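Local coordinates for protein type VI secretion system component (Escherichia coli O6, PDB 2P5Z) that is a type VI secretion system component that resembles the T4 phage tail proteins gp27 and gp5 and probably forms part of the trimeric base of the injection spike, at residues G93-S98 / R105-L110. Numbering follows the deposited sequence.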
ATOM      1  N   GLY A  93     -13.263 -15.657  14.247  1.00 45.70           N
ATOM      2  CA  GLY A  93     -13.656 -14.371  14.789  1.00 36.73           C
ATOM      3  C   GLY A  93     -15.054 -14.438  15.347  1.00 37.69           C
ATOM      4  O   GLY A  93     -15.885 -15.221  14.890  1.00 38.24           O
ATOM      5  N   PHE A  94     -15.327 -13.607  16.332  1.00 33.11           N
ATOM      6  CA  PHE A  94     -16.615 -13.637  16.947  1.00 38.97           C
ATOM      7  C   PHE A  94     -16.989 -12.224  17.287  1.00 43.60           C
ATOM      8  O   PHE A  94     -16.175 -11.472  17.839  1.00 47.51           O
ATOM      9  CB  PHE A  94     -16.588 -14.511  18.204  1.00 37.52           C
ATOM     10  CG  PHE A  94     -17.788 -14.347  19.086  1.00 36.97           C
ATOM     11  CD1 PHE A  94     -19.015 -14.887  18.716  1.00 37.12           C
ATOM     12  CD2 PHE A  94     -17.693 -13.656  20.288  1.00 38.97           C
ATOM     13  CE1 PHE A  94     -20.121 -14.735  19.523  1.00 35.27           C
ATOM     14  CE2 PHE A  94     -18.800 -13.507  21.117  1.00 37.19           C
ATOM     15  CZ  PHE A  94     -20.012 -14.054  20.732  1.00 37.05           C
ATOM     16  N   LYS A  95     -18.230 -11.870  16.972  1.00 44.70           N
ATOM     17  CA  LYS A  95     -18.752 -10.555  17.295  1.00 45.95           C
ATOM     18  C   LYS A  95     -20.121 -10.656  17.944  1.00 46.54           C
ATOM     19  O   LYS A  95     -20.980 -11.382  17.461  1.00 46.87           O
ATOM     20  CB  LYS A  95     -18.874  -9.733  16.013  1.00 45.16           C
ATOM     21  CG  LYS A  95     -17.591  -9.159  15.506  1.00 42.10           C
ATOM     22  CD  LYS A  95     -17.725  -8.826  14.068  1.00 43.45           C
ATOM     23  CE  LYS A  95     -16.679  -7.806  13.669  1.00 46.91           C
ATOM     24  NZ  LYS A  95     -16.811  -7.562  12.207  1.00 53.09           N
ATOM     25  N   HIS A  96     -20.333  -9.940  19.039  1.00 44.89           N
ATOM     26  CA  HIS A  96     -21.694  -9.716  19.502  1.00 46.48           C
ATOM     27  C   HIS A  96     -22.146  -8.374  18.915  1.00 46.19           C
ATOM     28  O   HIS A  96     -21.570  -7.344  19.214  1.00 47.22           O
ATOM     29  CB  HIS A  96     -21.740  -9.697  21.029  1.00 49.77           C
ATOM     30  CG  HIS A  96     -23.125  -9.590  21.612  1.00 57.78           C
ATOM     31  ND1 HIS A  96     -23.447 -10.112  22.850  1.00 56.83           N
ATOM     32  CD2 HIS A  96     -24.262  -9.019  21.142  1.00 55.77           C
ATOM     33  CE1 HIS A  96     -24.714  -9.859  23.117  1.00 56.25           C
ATOM     34  NE2 HIS A  96     -25.231  -9.198  22.097  1.00 57.82           N
ATOM     35  N   LEU A  97     -23.178  -8.385  18.087  1.00 44.44           N
ATOM     36  CA  LEU A  97     -23.574  -7.178  17.352  1.00 45.43           C
ATOM     37  C   LEU A  97     -24.606  -6.280  18.041  1.00 46.79           C
ATOM     38  O   LEU A  97     -24.443  -5.072  18.067  1.00 49.36           O
ATOM     39  CB  LEU A  97     -24.054  -7.559  15.960  1.00 42.26           C
ATOM     40  CG  LEU A  97     -22.865  -7.976  15.121  1.00 42.18           C
ATOM     41  CD1 LEU A  97     -23.298  -8.487  13.783  1.00 44.56           C
ATOM     42  CD2 LEU A  97     -21.955  -6.774  14.976  1.00 43.29           C
ATOM     43  N   SER A  98     -25.670  -6.862  18.581  1.00 50.96           N
ATOM     44  CA  SER A  98     -26.727  -6.088  19.253  1.00 52.67           C
ATOM     45  C   SER A  98     -27.542  -7.006  20.125  1.00 54.41           C
ATOM     46  O   SER A  98     -27.375  -8.221  20.082  1.00 57.98           O
ATOM     47  CB  SER A  98     -27.671  -5.403  18.247  1.00 46.47           C
ATOM     48  OG  SER A  98     -28.228  -6.350  17.356  1.00 44.31           O
ATOM     49  N   ARG A 105     -27.847 -10.559  18.380  1.00 46.94           N
ATOM     50  CA  ARG A 105     -27.332 -10.772  17.029  1.00 45.68           C
ATOM     51  C   ARG A 105     -25.826 -11.006  17.147  1.00 43.16           C
ATOM     52  O   ARG A 105     -25.154 -10.338  17.927  1.00 39.69           O
ATOM     53  CB  ARG A 105     -27.635  -9.535  16.190  1.00 49.21           C
ATOM     54  CG  ARG A 105     -27.351  -9.616  14.715  1.00 50.15           C
ATOM     55  CD  ARG A 105     -27.965  -8.395  14.070  1.00 55.71           C
ATOM     56  NE  ARG A 105     -27.041  -7.659  13.203  1.00 62.04           N
ATOM     57  CZ  ARG A 105     -26.637  -6.403  13.414  1.00 60.27           C
ATOM     58  NH1 ARG A 105     -27.067  -5.719  14.467  1.00 55.98           N
ATOM     59  NH2 ARG A 105     -25.797  -5.828  12.559  1.00 63.17           N
ATOM     60  N   TYR A 106     -25.310 -11.974  16.399  1.00 40.80           N
ATOM     61  CA  TYR A 106     -23.903 -12.342  16.498  1.00 40.97           C
ATOM     62  C   TYR A 106     -23.305 -12.511  15.127  1.00 40.21           C
ATOM     63  O   TYR A 106     -24.033 -12.747  14.164  1.00 38.97           O
ATOM     64  CB  TYR A 106     -23.701 -13.658  17.263  1.00 42.10           C
ATOM     65  CG  TYR A 106     -24.155 -13.609  18.697  1.00 43.75           C
ATOM     66  CD1 TYR A 106     -25.422 -14.069  19.064  1.00 41.56           C
ATOM     67  CD2 TYR A 106     -23.325 -13.096  19.690  1.00 42.66           C
ATOM     68  CE1 TYR A 106     -25.849 -14.019  20.381  1.00 40.35           C
ATOM     69  CE2 TYR A 106     -23.740 -13.039  21.010  1.00 43.49           C
ATOM     70  CZ  TYR A 106     -25.009 -13.501  21.352  1.00 44.59           C
ATOM     71  OH  TYR A 106     -25.429 -13.451  22.673  1.00 45.65           O
ATOM     72  N   GLU A 107     -21.977 -12.413  15.042  1.00 38.47           N
ATOM     73  CA  GLU A 107     -21.288 -12.774  13.809  1.00 39.74           C
ATOM     74  C   GLU A 107     -20.101 -13.703  14.052  1.00 37.15           C
ATOM     75  O   GLU A 107     -19.390 -13.567  15.047  1.00 34.07           O
ATOM     76  CB  GLU A 107     -20.859 -11.527  13.038  1.00 41.85           C
ATOM     77  CG  GLU A 107     -20.603 -11.795  11.567  1.00 49.07           C
ATOM     78  CD  GLU A 107     -20.222 -10.542  10.801  1.00 55.23           C
ATOM     79  OE1 GLU A 107     -21.127  -9.748  10.475  1.00 57.77           O
ATOM     80  OE2 GLU A 107     -19.020 -10.353  10.509  1.00 58.78           O
ATOM     81  N   VAL A 108     -19.916 -14.674  13.163  1.00 34.73           N
ATOM     82  CA  VAL A 108     -18.713 -15.478  13.193  1.00 36.78           C
ATOM     83  C   VAL A 108     -18.019 -15.514  11.841  1.00 41.03           C
ATOM     84  O   VAL A 108     -18.663 -15.420  10.787  1.00 35.90           O
ATOM     85  CB  VAL A 108     -18.951 -16.932  13.683  1.00 36.38           C
ATOM     86  CG1 VAL A 108     -19.235 -16.968  15.188  1.00 30.99           C
ATOM     87  CG2 VAL A 108     -20.054 -17.620  12.871  1.00 30.72           C
ATOM     88  N   ARG A 109     -16.693 -15.645  11.879  1.00 42.87           N
ATOM     89  CA  ARG A 109     -15.927 -15.843  10.668  1.00 40.21           C
ATOM     90  C   ARG A 109     -15.556 -17.311  10.572  1.00 37.52           C
ATOM     91  O   ARG A 109     -15.026 -17.875  11.507  1.00 40.70           O
ATOM     92  CB  ARG A 109     -14.678 -14.967  10.674  1.00 44.49           C
ATOM     93  CG  ARG A 109     -13.796 -15.142   9.441  1.00 48.96           C
ATOM     94  CD  ARG A 109     -12.878 -13.958   9.274  1.00 52.34           C
ATOM     95  NE  ARG A 109     -13.459 -12.957   8.385  1.00 54.41           N
ATOM     96  CZ  ARG A 109     -13.029 -11.706   8.291  1.00 51.26           C
ATOM     97  NH1 ARG A 109     -12.030 -11.300   9.046  1.00 53.66           N
ATOM     98  NH2 ARG A 109     -13.612 -10.861   7.463  1.00 49.42           N
ATOM     99  N   LEU A 110     -15.854 -17.935   9.447  1.00 39.38           N
ATOM    100  CA  LEU A 110     -15.562 -19.337   9.263  1.00 39.49           C
ATOM    101  C   LEU A 110     -14.514 -19.472   8.168  1.00 44.99           C
ATOM    102  O   LEU A 110     -14.722 -19.052   7.020  1.00 47.94           O
ATOM    103  CB  LEU A 110     -16.824 -20.118   8.889  1.00 38.96           C
ATOM    104  CG  LEU A 110     -16.525 -21.578   8.511  1.00 39.77           C
ATOM    105  CD1 LEU A 110     -16.094 -22.344   9.764  1.00 38.98           C
ATOM    106  CD2 LEU A 110     -17.704 -22.276   7.843  1.00 36.61           C
TER
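A beta hairpin of the phage tail baseplate (GPD) family region, probably the gp27-like part, carries this contact: segments 93-98 and 105-110, on strands 85-99 and 104-111, run antiparallel, with a classic beta bulge where L97 and S98 both face R105. K95 and E107 form a hydrogen-bonded pair, with K95 N bonded to E107 O and E107 N to K95 O, both at 2.8 Å. At the bulge L97 N donates to R105 O and R105 N to S98 O, the latter 2.9 Å. On one face F94, H96 and Y106 make an aromatic cluster. Y106 turns an edge toward the H96 face, Y106 CE2 lying 3.5 Å from H96 ND1, planes at 51°. F94 and Y106 meet rim to rim, F94 CZ 3.6 Å from Y106 CD2. F94, its CG anti to the backbone N (chi1 166°), lies beside Y106, and its ring edge meets V108 CG1. On the other face L97 CB sits over the centre of the R105 guanidinium, 3.8 Å from R105 CZ, and R105 NH1 donates to S98 OG at 3.2 Å. The extended side chains of K95 and E107 lie side by side, joined by a long salt bridge, K95 NZ to E107 OE2 3.9 Å. The Y106 hydroxyl is bonded to D53 O and I56 N, H96 NE2 to S99 OG. Strand 44-51 continues the sheet beside 105-110: Q48 bonds R105 NE and E107 OE1, D46 pairs with R109. Along 93-98, a strand of the second subunit adds an antiparallel ladder to F94, K95 and H96, carrying the sheet across the interface.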